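Local coordinates for MccB protein (Escherichia coli, PDB 6OM4), which adenylylates the MccA precursor peptide with ATP, forming the phosphoramidate link in the biosynthesis of the nucleotide antibiotic microcin C7, at residues 242-247 with 323-328; 36-41 with 66-71; 111-116 with 305-310. One frame throughout, in Å; residues are numbered along the deposited sequence.

Interaction 1 (242-247 with 323-328); sequences DIAVFG and IGIWSD
S327 and D242 meet through the hydroxyl OG, which donates to the D242 backbone O at 2.6 Å, in the carbonyl plane and on a lone pair. A chi1 of 63° sets OG between the S327 backbone N and carbonyl carbon. Beside it a water accepts from the S327 amide and lies 2.7 Å from D242 OD1. The carboxylates of D242 and D328 are close too, OD1 of the first 3.6 Å from OD2 of the second, and the water near both may screen their like charges. Along the strands A244 and I325 exchange two backbone bonds, and F246 and I323 two more. The straightest, at 171°, runs from I323 N to F246 O over 2.8 Å. Between them V245 faces G324 as a non-hydrogen-bonded antiparallel pair, where G324 CA comes within 3.2 Å of A244 O in a CA-H...O contact.

On one face of the sheet I243 and the W326 indole lie side by side; I243 CD1 sits over one face of the indole, 3.8 Å from the centroid of the W326 six-membered ring, a CH-pi contact. K331 adds a cation-pi contact to the indole, and I243 and W326 both pack on a modified side chain of the bound peptide. On the other face I323 CD1 reaches F246 CZ at 3.6 Å, while I325 CD1 meets the edge of the same ring near CE1. Helix 292-311 packs over A244 and F246. These strands form the antiparallel continuation of the parallel Rossmann-like sheet in a ThiF/E1-type adenylylating domain.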
loop_
_atom_site.group_PDB
_atom_site.type_symbol
_atom_site.label_atom_id
_atom_site.label_comp_id
_atom_site.label_asym_id
_atom_site.label_seq_id
_atom_site.Cartn_x
_atom_site.Cartn_y
_atom_site.Cartn_z
ATOM N N ASP A 242 14.622 -6.882 11.868
ATOM C CA ASP A 242 15.060 -6.889 10.470
ATOM C C ASP A 242 13.998 -7.433 9.492
ATOM O O ASP A 242 14.283 -7.530 8.296
ATOM C CB ASP A 242 16.347 -7.717 10.360
ATOM C CG ASP A 242 16.291 -9.029 11.124
ATOM O OD1 ASP A 242 15.685 -9.941 10.633
ATOM O OD2 ASP A 242 16.818 -9.095 12.252
ATOM N N ILE A 243 12.807 -7.795 9.966
ATOM C CA ILE A 243 11.701 -8.227 9.114
ATOM C C ILE A 243 10.707 -7.087 8.944
ATOM O O ILE A 243 10.098 -6.635 9.907
ATOM C CB ILE A 243 10.976 -9.465 9.668
ATOM C CG1 ILE A 243 11.909 -10.666 9.816
ATOM C CG2 ILE A 243 9.786 -9.787 8.794
ATOM C CD1 ILE A 243 11.233 -11.839 10.522
ATOM N N ALA A 244 10.479 -6.695 7.691
ATOM C CA ALA A 244 9.459 -5.692 7.349
ATOM C C ALA A 244 8.086 -6.370 7.422
ATOM O O ALA A 244 7.961 -7.480 6.925
ATOM C CB ALA A 244 9.724 -5.174 5.964
ATOM N N VAL A 245 7.119 -5.734 8.073
ATOM C CA VAL A 245 5.766 -6.309 8.212
ATOM C C VAL A 245 4.717 -5.323 7.703
ATOM O O VAL A 245 4.738 -4.147 8.048
ATOM C CB VAL A 245 5.469 -6.728 9.661
ATOM C CG1 VAL A 245 4.018 -7.224 9.806
ATOM C CG2 VAL A 245 6.453 -7.788 10.124
ATOM N N PHE A 246 3.733 -5.823 6.930
ATOM C CA PHE A 246 2.572 -4.971 6.661
ATOM C C PHE A 246 1.368 -5.877 6.638
ATOM O O PHE A 246 1.488 -7.054 6.352
ATOM C CB PHE A 246 2.671 -4.152 5.361
ATOM C CG PHE A 246 2.583 -4.917 4.064
ATOM C CD1 PHE A 246 3.597 -5.768 3.661
ATOM C CD2 PHE A 246 1.488 -4.790 3.220
ATOM C CE1 PHE A 246 3.539 -6.438 2.446
ATOM C CE2 PHE A 246 1.405 -5.498 2.033
ATOM C CZ PHE A 246 2.429 -6.324 1.640
ATOM N N GLY A 247 0.241 -5.270 6.962
ATOM C CA GLY A 247 -0.957 -6.008 7.240
ATOM C C GLY A 247 -1.101 -6.361 8.712
ATOM O O GLY A 247 -0.191 -6.207 9.551
ATOM N N ILE A 323 1.981 -9.782 6.467
ATOM C CA ILE A 323 2.999 -10.204 5.534
ATOM C C ILE A 323 4.380 -9.737 6.031
ATOM O O ILE A 323 4.537 -8.580 6.348
ATOM C CB ILE A 323 2.693 -9.669 4.118
ATOM C CG1 ILE A 323 1.314 -10.136 3.637
ATOM C CG2 ILE A 323 3.794 -10.027 3.133
ATOM C CD1 ILE A 323 0.715 -9.359 2.505
ATOM N N GLY A 324 5.331 -10.659 6.092
ATOM C CA GLY A 324 6.720 -10.344 6.428
ATOM C C GLY A 324 7.609 -10.475 5.216
ATOM O O GLY A 324 7.563 -11.500 4.488
ATOM N N ILE A 325 8.532 -9.507 5.070
ATOM C CA ILE A 325 9.570 -9.538 4.108
ATOM C C ILE A 325 10.909 -9.501 4.857
ATOM O O ILE A 325 11.200 -8.529 5.557
ATOM C CB ILE A 325 9.467 -8.360 3.121
ATOM C CG1 ILE A 325 8.106 -8.305 2.432
ATOM C CG2 ILE A 325 10.617 -8.421 2.116
ATOM C CD1 ILE A 325 7.105 -7.461 3.165
ATOM N N TRP A 326 11.694 -10.567 4.719
ATOM C CA TRP A 326 12.967 -10.701 5.402
ATOM C C TRP A 326 13.968 -9.777 4.723
ATOM O O TRP A 326 13.838 -9.505 3.531
ATOM C CB TRP A 326 13.430 -12.170 5.426
ATOM C CG TRP A 326 12.905 -13.026 6.555
ATOM C CD1 TRP A 326 13.664 -13.700 7.469
ATOM C CD2 TRP A 326 11.539 -13.380 6.873
ATOM N NE1 TRP A 326 12.879 -14.410 8.339
ATOM C CE2 TRP A 326 11.567 -14.231 7.999
ATOM C CE3 TRP A 326 10.287 -13.024 6.351
ATOM C CZ2 TRP A 326 10.411 -14.740 8.584
ATOM C CZ3 TRP A 326 9.142 -13.529 6.928
ATOM C CH2 TRP A 326 9.208 -14.355 8.045
ATOM N N SER A 327 14.967 -9.290 5.467
ATOM C CA SER A 327 15.999 -8.480 4.850
ATOM C C SER A 327 17.338 -9.226 4.883
ATOM O O SER A 327 18.250 -8.813 4.191
ATOM C CB SER A 327 16.099 -7.101 5.471
ATOM O OG SER A 327 16.464 -7.190 6.842
ATOM N N ASP A 328 17.468 -10.311 5.667
ATOM C CA ASP A 328 18.787 -10.996 5.663
ATOM C C ASP A 328 18.761 -12.282 4.849
ATOM O O ASP A 328 19.779 -12.941 4.719
ATOM C CB ASP A 328 19.348 -11.259 7.049
ATOM C CG ASP A 328 18.419 -11.968 8.002
ATOM O OD1 ASP A 328 17.556 -12.768 7.546
ATOM O OD2 ASP A 328 18.523 -11.627 9.204
HETATM O O HOH W 1 15.302 -10.657 8.071
#

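Interaction 2 (36-41 with 66-71); sequences ENIIKT and SNCFRF
N37 and C68 touch through the CB of the asparagine, 3.7 Å from the cysteine SG. That sulfur lies against the backbone of the first helix as well as its side chains, reaching I38 N at 3.5 Å and touching the N37 carbonyl carbon. C68 gets there with SG anti to its own carbonyl carbon (chi1 -64°). The next residue, I38, touches SG with CG1 at 3.7 Å and sends its tip to F71. CD1 sits over the centre of the phenyl ring, 3.8 Å from the centroid and only 10° off the normal, in a CH-pi contact, while CG2 comes to 3.9 Å from F71 CE1. The two side chains cross at about a right angle, and V29 of strand 27-29 touches both.

Segments 36-41 and 66-71, on helices 32-43 and 62-74, cross at -74° with their axes 8.9 Å apart at closest approach, within the small N-terminal domain, whose helices and short antiparallel strands are consistent with a winged-helix-like peptide-recognition element. F69, on the same helix as C68, turns its ring edge-to-face against Y3 of strand 2-5 and Y51 of helix 51-58.

One turn beyond N37, T41 closes the contact. Its OG1 donates to the N37 carbonyl O, which also takes the T41 amide from the opposite face of the carbonyl plane; two donors thus hold N37 O, and the bond from OG1 fixes the rotation of the T41 hydroxyl. The same OG1 packs against C68 CB at 3.3 Å. The methyl CG2 lies against C68 CB and the backbone N of F69, while I60 and L72 also touch T41.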
loop_
_atom_site.group_PDB
_atom_site.type_symbol
_atom_site.label_atom_id
_atom_site.label_comp_id
_atom_site.label_asym_id
_atom_site.label_seq_id
_atom_site.Cartn_x
_atom_site.Cartn_y
_atom_site.Cartn_z
ATOM N N GLU A 36 5.423 -11.538 -33.854
ATOM C CA GLU A 36 5.525 -10.545 -34.930
ATOM C C GLU A 36 4.137 -9.986 -35.219
ATOM O O GLU A 36 3.979 -8.787 -35.445
ATOM C CB GLU A 36 6.180 -11.180 -36.169
ATOM C CG GLU A 36 7.648 -11.514 -35.949
ATOM C CD GLU A 36 8.346 -12.188 -37.134
ATOM O OE1 GLU A 36 7.624 -12.544 -38.107
ATOM O OE2 GLU A 36 9.607 -12.415 -37.069
ATOM N N ASN A 37 3.128 -10.853 -35.248
ATOM C CA ASN A 37 1.768 -10.410 -35.527
ATOM C C ASN A 37 1.198 -9.575 -34.371
ATOM O O ASN A 37 0.429 -8.630 -34.600
ATOM C CB ASN A 37 0.838 -11.575 -35.857
ATOM C CG ASN A 37 1.002 -12.079 -37.283
ATOM O OD1 ASN A 37 1.544 -11.378 -38.176
ATOM N ND2 ASN A 37 0.523 -13.284 -37.505
ATOM N N ILE A 38 1.550 -9.910 -33.122
ATOM C CA ILE A 38 1.121 -9.078 -31.994
ATOM C C ILE A 38 1.699 -7.666 -32.157
ATOM O O ILE A 38 1.045 -6.661 -31.879
ATOM C CB ILE A 38 1.541 -9.713 -30.656
ATOM C CG1 ILE A 38 0.827 -11.056 -30.418
ATOM C CG2 ILE A 38 1.340 -8.718 -29.521
ATOM C CD1 ILE A 38 1.463 -11.936 -29.338
ATOM N N ILE A 39 2.967 -7.597 -32.560
ATOM C CA ILE A 39 3.641 -6.261 -32.771
ATOM C C ILE A 39 2.893 -5.477 -33.841
ATOM O O ILE A 39 2.603 -4.295 -33.644
ATOM C CB ILE A 39 5.118 -6.422 -33.139
ATOM C CG1 ILE A 39 5.930 -6.957 -31.960
ATOM C CG2 ILE A 39 5.693 -5.105 -33.650
ATOM C CD1 ILE A 39 7.247 -7.574 -32.335
ATOM N N LYS A 40 2.571 -6.131 -34.972
ATOM C CA LYS A 40 1.879 -5.441 -36.074
ATOM C C LYS A 40 0.507 -4.951 -35.605
ATOM O O LYS A 40 0.097 -3.838 -35.943
ATOM C CB LYS A 40 1.722 -6.363 -37.292
ATOM C CG LYS A 40 3.014 -6.738 -38.011
ATOM C CD LYS A 40 2.757 -7.864 -39.031
ATOM C CE LYS A 40 3.810 -7.952 -40.108
ATOM N NZ LYS A 40 3.395 -8.859 -41.211
ATOM N N THR A 41 -0.190 -5.757 -34.797
ATOM C CA THR A 41 -1.482 -5.390 -34.255
ATOM C C THR A 41 -1.335 -4.189 -33.304
ATOM O O THR A 41 -2.063 -3.199 -33.415
ATOM C CB THR A 41 -2.168 -6.585 -33.577
ATOM O OG1 THR A 41 -2.311 -7.612 -34.563
ATOM C CG2 THR A 41 -3.528 -6.271 -32.984
ATOM N N SER A 66 -7.536 -10.958 -34.840
ATOM C CA SER A 66 -8.506 -11.127 -33.783
ATOM C C SER A 66 -7.833 -11.726 -32.522
ATOM O O SER A 66 -8.061 -11.283 -31.397
ATOM C CB SER A 66 -9.680 -11.966 -34.306
ATOM O OG SER A 66 -10.580 -12.308 -33.280
ATOM N N ASN A 67 -7.024 -12.766 -32.725
ATOM C CA ASN A 67 -6.254 -13.410 -31.693
ATOM C C ASN A 67 -5.314 -12.383 -31.029
ATOM O O ASN A 67 -5.298 -12.313 -29.779
ATOM C CB ASN A 67 -5.524 -14.611 -32.291
ATOM C CG ASN A 67 -4.653 -15.386 -31.338
ATOM O OD1 ASN A 67 -3.544 -15.815 -31.722
ATOM N ND2 ASN A 67 -5.183 -15.666 -30.156
ATOM N N CYS A 68 -4.599 -11.602 -31.829
ATOM C CA CYS A 68 -3.622 -10.631 -31.298
ATOM C C CYS A 68 -4.352 -9.536 -30.521
ATOM O O CYS A 68 -3.944 -9.129 -29.452
ATOM C CB CYS A 68 -2.745 -10.041 -32.389
ATOM S SG CYS A 68 -1.690 -11.277 -33.181
ATOM N N PHE A 69 -5.480 -9.070 -31.049
ATOM C CA PHE A 69 -6.204 -8.020 -30.379
ATOM C C PHE A 69 -6.695 -8.502 -28.993
ATOM O O PHE A 69 -6.602 -7.778 -28.014
ATOM C CB PHE A 69 -7.324 -7.554 -31.302
ATOM C CG PHE A 69 -8.187 -6.458 -30.736
ATOM C CD1 PHE A 69 -7.823 -5.136 -30.869
ATOM C CD2 PHE A 69 -9.367 -6.774 -30.102
ATOM C CE1 PHE A 69 -8.633 -4.137 -30.350
ATOM C CE2 PHE A 69 -10.184 -5.775 -29.608
ATOM C CZ PHE A 69 -9.781 -4.463 -29.689
ATOM N N ARG A 70 -7.257 -9.723 -28.926
ATOM C CA ARG A 70 -7.721 -10.345 -27.660
ATOM C C ARG A 70 -6.554 -10.413 -26.658
ATOM O O ARG A 70 -6.697 -10.097 -25.466
ATOM C CB ARG A 70 -8.326 -11.731 -27.920
ATOM C CG ARG A 70 -8.885 -12.473 -26.698
ATOM C CD ARG A 70 -7.956 -13.488 -26.045
ATOM N NE ARG A 70 -7.332 -14.319 -27.046
ATOM C CZ ARG A 70 -6.103 -14.795 -27.020
ATOM N NH1 ARG A 70 -5.767 -15.687 -27.930
ATOM N NH2 ARG A 70 -5.215 -14.399 -26.129
ATOM N N PHE A 71 -5.402 -10.836 -27.143
ATOM C CA PHE A 71 -4.194 -10.950 -26.348
ATOM C C PHE A 71 -3.800 -9.586 -25.753
ATOM O O PHE A 71 -3.507 -9.481 -24.564
ATOM C CB PHE A 71 -3.074 -11.544 -27.201
ATOM C CG PHE A 71 -1.693 -11.496 -26.597
ATOM C CD1 PHE A 71 -0.938 -10.334 -26.644
ATOM C CD2 PHE A 71 -1.151 -12.621 -26.004
ATOM C CE1 PHE A 71 0.318 -10.269 -26.056
ATOM C CE2 PHE A 71 0.124 -12.578 -25.454
ATOM C CZ PHE A 71 0.854 -11.407 -25.484
#

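Interaction 3 (111-116 with 305-310); sequences DKLKNA and DVIKFI
I310 meets L113, A116 and the K112 carbonyl with one branched side chain. Its CB is 4.1 Å from L113 CD2. From there CG2, anti to the backbone N of I310, packs against residues 112-116: it lies 3.6 Å from L113 CD2 and 3.5 Å from K112 O, with A116 CB at 3.9 Å. The other branch leads through CG1 to CD1, chi2 being extended at 167°, and the tip methyl comes to rest 3.8 Å from A116 CB. I139 also touches this side chain.

Around it the first segment supplies three kinds of surface. L113 crosses I310 obliquely and leans with CD2 on I307 too, on the carbonyl O and CG2 one turn back along helix 292-311; Y99 of helix 93-101 packs on both L113 and I307. A116, just before strand 117-121 of the Rossmann-like core, gives a bare methyl. K112 sets its CB 3.6 Å from the I310 carbonyl O, while its extended chain carries the ammonium end away.

No hydrogen bond crosses between the two segments, so this join between the C-terminal parts of helices 106-114 and 292-311 rests on van der Waals packing of aliphatic groups, with two backbone carbonyls touching it, dispersive and largely buried, with the lysine at its exposed margin.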
loop_
_atom_site.group_PDB
_atom_site.type_symbol
_atom_site.label_atom_id
_atom_site.label_comp_id
_atom_site.label_asym_id
_atom_site.label_seq_id
_atom_site.Cartn_x
_atom_site.Cartn_y
_atom_site.Cartn_z
ATOM N N ASP A 111 -10.228 10.382 -8.523
ATOM C CA ASP A 111 -11.349 11.020 -7.880
ATOM C C ASP A 111 -11.621 10.371 -6.515
ATOM O O ASP A 111 -11.911 11.048 -5.534
ATOM C CB ASP A 111 -12.579 10.922 -8.785
ATOM C CG ASP A 111 -13.847 11.515 -8.222
ATOM O OD1 ASP A 111 -13.901 12.769 -8.111
ATOM O OD2 ASP A 111 -14.754 10.715 -7.892
ATOM N N LYS A 112 -11.481 9.049 -6.423
ATOM C CA LYS A 112 -11.659 8.369 -5.158
ATOM C C LYS A 112 -10.559 8.768 -4.165
ATOM O O LYS A 112 -10.831 8.940 -2.993
ATOM C CB LYS A 112 -11.731 6.859 -5.343
ATOM C CG LYS A 112 -12.979 6.394 -6.052
ATOM C CD LYS A 112 -12.936 5.005 -6.548
ATOM C CE LYS A 112 -14.127 4.708 -7.445
ATOM N NZ LYS A 112 -14.335 3.251 -7.504
ATOM N N LEU A 113 -9.320 8.939 -4.656
ATOM C CA LEU A 113 -8.237 9.334 -3.755
ATOM C C LEU A 113 -8.490 10.755 -3.257
ATOM O O LEU A 113 -8.333 11.012 -2.080
ATOM C CB LEU A 113 -6.882 9.247 -4.459
ATOM C CG LEU A 113 -6.483 7.845 -4.937
ATOM C CD1 LEU A 113 -5.214 7.934 -5.776
ATOM C CD2 LEU A 113 -6.305 6.834 -3.824
ATOM N N LYS A 114 -8.875 11.643 -4.171
ATOM C CA LYS A 114 -9.144 13.044 -3.828
ATOM C C LYS A 114 -10.213 13.146 -2.730
ATOM O O LYS A 114 -10.144 14.057 -1.912
ATOM C CB LYS A 114 -9.566 13.819 -5.073
ATOM C CG LYS A 114 -9.705 15.314 -4.837
ATOM C CD LYS A 114 -10.130 16.100 -6.059
ATOM C CE LYS A 114 -9.750 17.569 -5.966
ATOM N NZ LYS A 114 -10.611 18.422 -6.827
ATOM N N ASN A 115 -11.219 12.272 -2.757
ATOM C CA ASN A 115 -12.385 12.369 -1.852
ATOM C C ASN A 115 -12.126 11.656 -0.516
ATOM O O ASN A 115 -12.961 11.710 0.387
ATOM C CB ASN A 115 -13.646 11.786 -2.497
ATOM C CG ASN A 115 -14.235 12.679 -3.571
ATOM O OD1 ASN A 115 -13.777 13.803 -3.779
ATOM N ND2 ASN A 115 -15.239 12.178 -4.274
ATOM N N ALA A 116 -10.978 10.983 -0.384
ATOM C CA ALA A 116 -10.631 10.163 0.769
ATOM C C ALA A 116 -9.994 10.979 1.900
ATOM O O ALA A 116 -9.361 12.018 1.680
ATOM C CB ALA A 116 -9.661 9.097 0.349
ATOM N N ASP A 305 -1.254 -0.661 -0.385
ATOM C CA ASP A 305 -2.553 -1.218 0.026
ATOM C C ASP A 305 -3.587 -0.129 0.348
ATOM O O ASP A 305 -4.727 -0.307 -0.022
ATOM C CB ASP A 305 -2.361 -2.234 1.144
ATOM C CG ASP A 305 -1.981 -3.615 0.594
ATOM O OD1 ASP A 305 -1.756 -3.773 -0.672
ATOM O OD2 ASP A 305 -1.921 -4.537 1.419
ATOM N N VAL A 306 -3.200 1.003 0.944
ATOM C CA VAL A 306 -4.128 2.133 1.158
ATOM C C VAL A 306 -4.660 2.680 -0.179
ATOM O O VAL A 306 -5.906 2.851 -0.376
ATOM C CB VAL A 306 -3.459 3.245 1.977
ATOM C CG1 VAL A 306 -4.304 4.508 1.997
ATOM C CG2 VAL A 306 -3.139 2.764 3.370
ATOM N N ILE A 307 -3.750 2.910 -1.134
ATOM C CA ILE A 307 -4.126 3.431 -2.460
ATOM C C ILE A 307 -5.054 2.438 -3.155
ATOM O O ILE A 307 -6.064 2.829 -3.737
ATOM C CB ILE A 307 -2.869 3.799 -3.285
ATOM C CG1 ILE A 307 -2.182 5.010 -2.648
ATOM C CG2 ILE A 307 -3.201 4.034 -4.736
ATOM C CD1 ILE A 307 -0.788 5.259 -3.143
ATOM N N LYS A 308 -4.767 1.139 -3.067
ATOM C CA LYS A 308 -5.650 0.136 -3.708
ATOM C C LYS A 308 -6.985 0.036 -2.976
ATOM O O LYS A 308 -7.994 -0.145 -3.617
ATOM C CB LYS A 308 -4.974 -1.230 -3.791
ATOM C CG LYS A 308 -3.808 -1.226 -4.758
ATOM C CD LYS A 308 -2.907 -2.435 -4.719
ATOM C CE LYS A 308 -1.885 -2.327 -5.846
ATOM N NZ LYS A 308 -0.887 -3.418 -5.803
ATOM N N PHE A 309 -6.960 0.108 -1.644
ATOM C CA PHE A 309 -8.196 -0.033 -0.875
ATOM C C PHE A 309 -9.153 1.103 -1.282
ATOM O O PHE A 309 -10.378 0.920 -1.389
ATOM C CB PHE A 309 -7.877 -0.002 0.625
ATOM C CG PHE A 309 -9.084 0.035 1.523
ATOM C CD1 PHE A 309 -9.886 -1.088 1.627
ATOM C CD2 PHE A 309 -9.475 1.191 2.166
ATOM C CE1 PHE A 309 -11.013 -1.076 2.435
ATOM C CE2 PHE A 309 -10.614 1.199 2.969
ATOM C CZ PHE A 309 -11.379 0.072 3.094
ATOM N N ILE A 310 -8.629 2.308 -1.347
ATOM C CA ILE A 310 -9.423 3.500 -1.681
ATOM C C ILE A 310 -9.736 3.520 -3.181
ATOM O O ILE A 310 -10.868 3.897 -3.585
ATOM C CB ILE A 310 -8.691 4.784 -1.271
ATOM C CG1 ILE A 310 -8.580 4.884 0.255
ATOM C CG2 ILE A 310 -9.309 6.007 -1.942
ATOM C CD1 ILE A 310 -7.626 5.936 0.709
#

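In the fold
From the N terminus, interaction 2 comes first: it brings helix 62-74 back onto helix 32-43, closing a loop of 24 residues inside the N-terminal domain before the other contacts begin. Interaction 3 then opens at 111-116, interaction 1 opens at 242-247, and interaction 3 closes at 305-310 before interaction 1 closes at 323-328, so these two loops cross. Both belong to the ThiF-family region. Interaction 3 ties helix 292-311 to the approach to strand 117-121, and interaction 1 adds strand 321-326 to the same large sheet. They touch where F246 packs on D305, whereas interaction 2 stays about 20 Å from interaction 3 between nearest atoms.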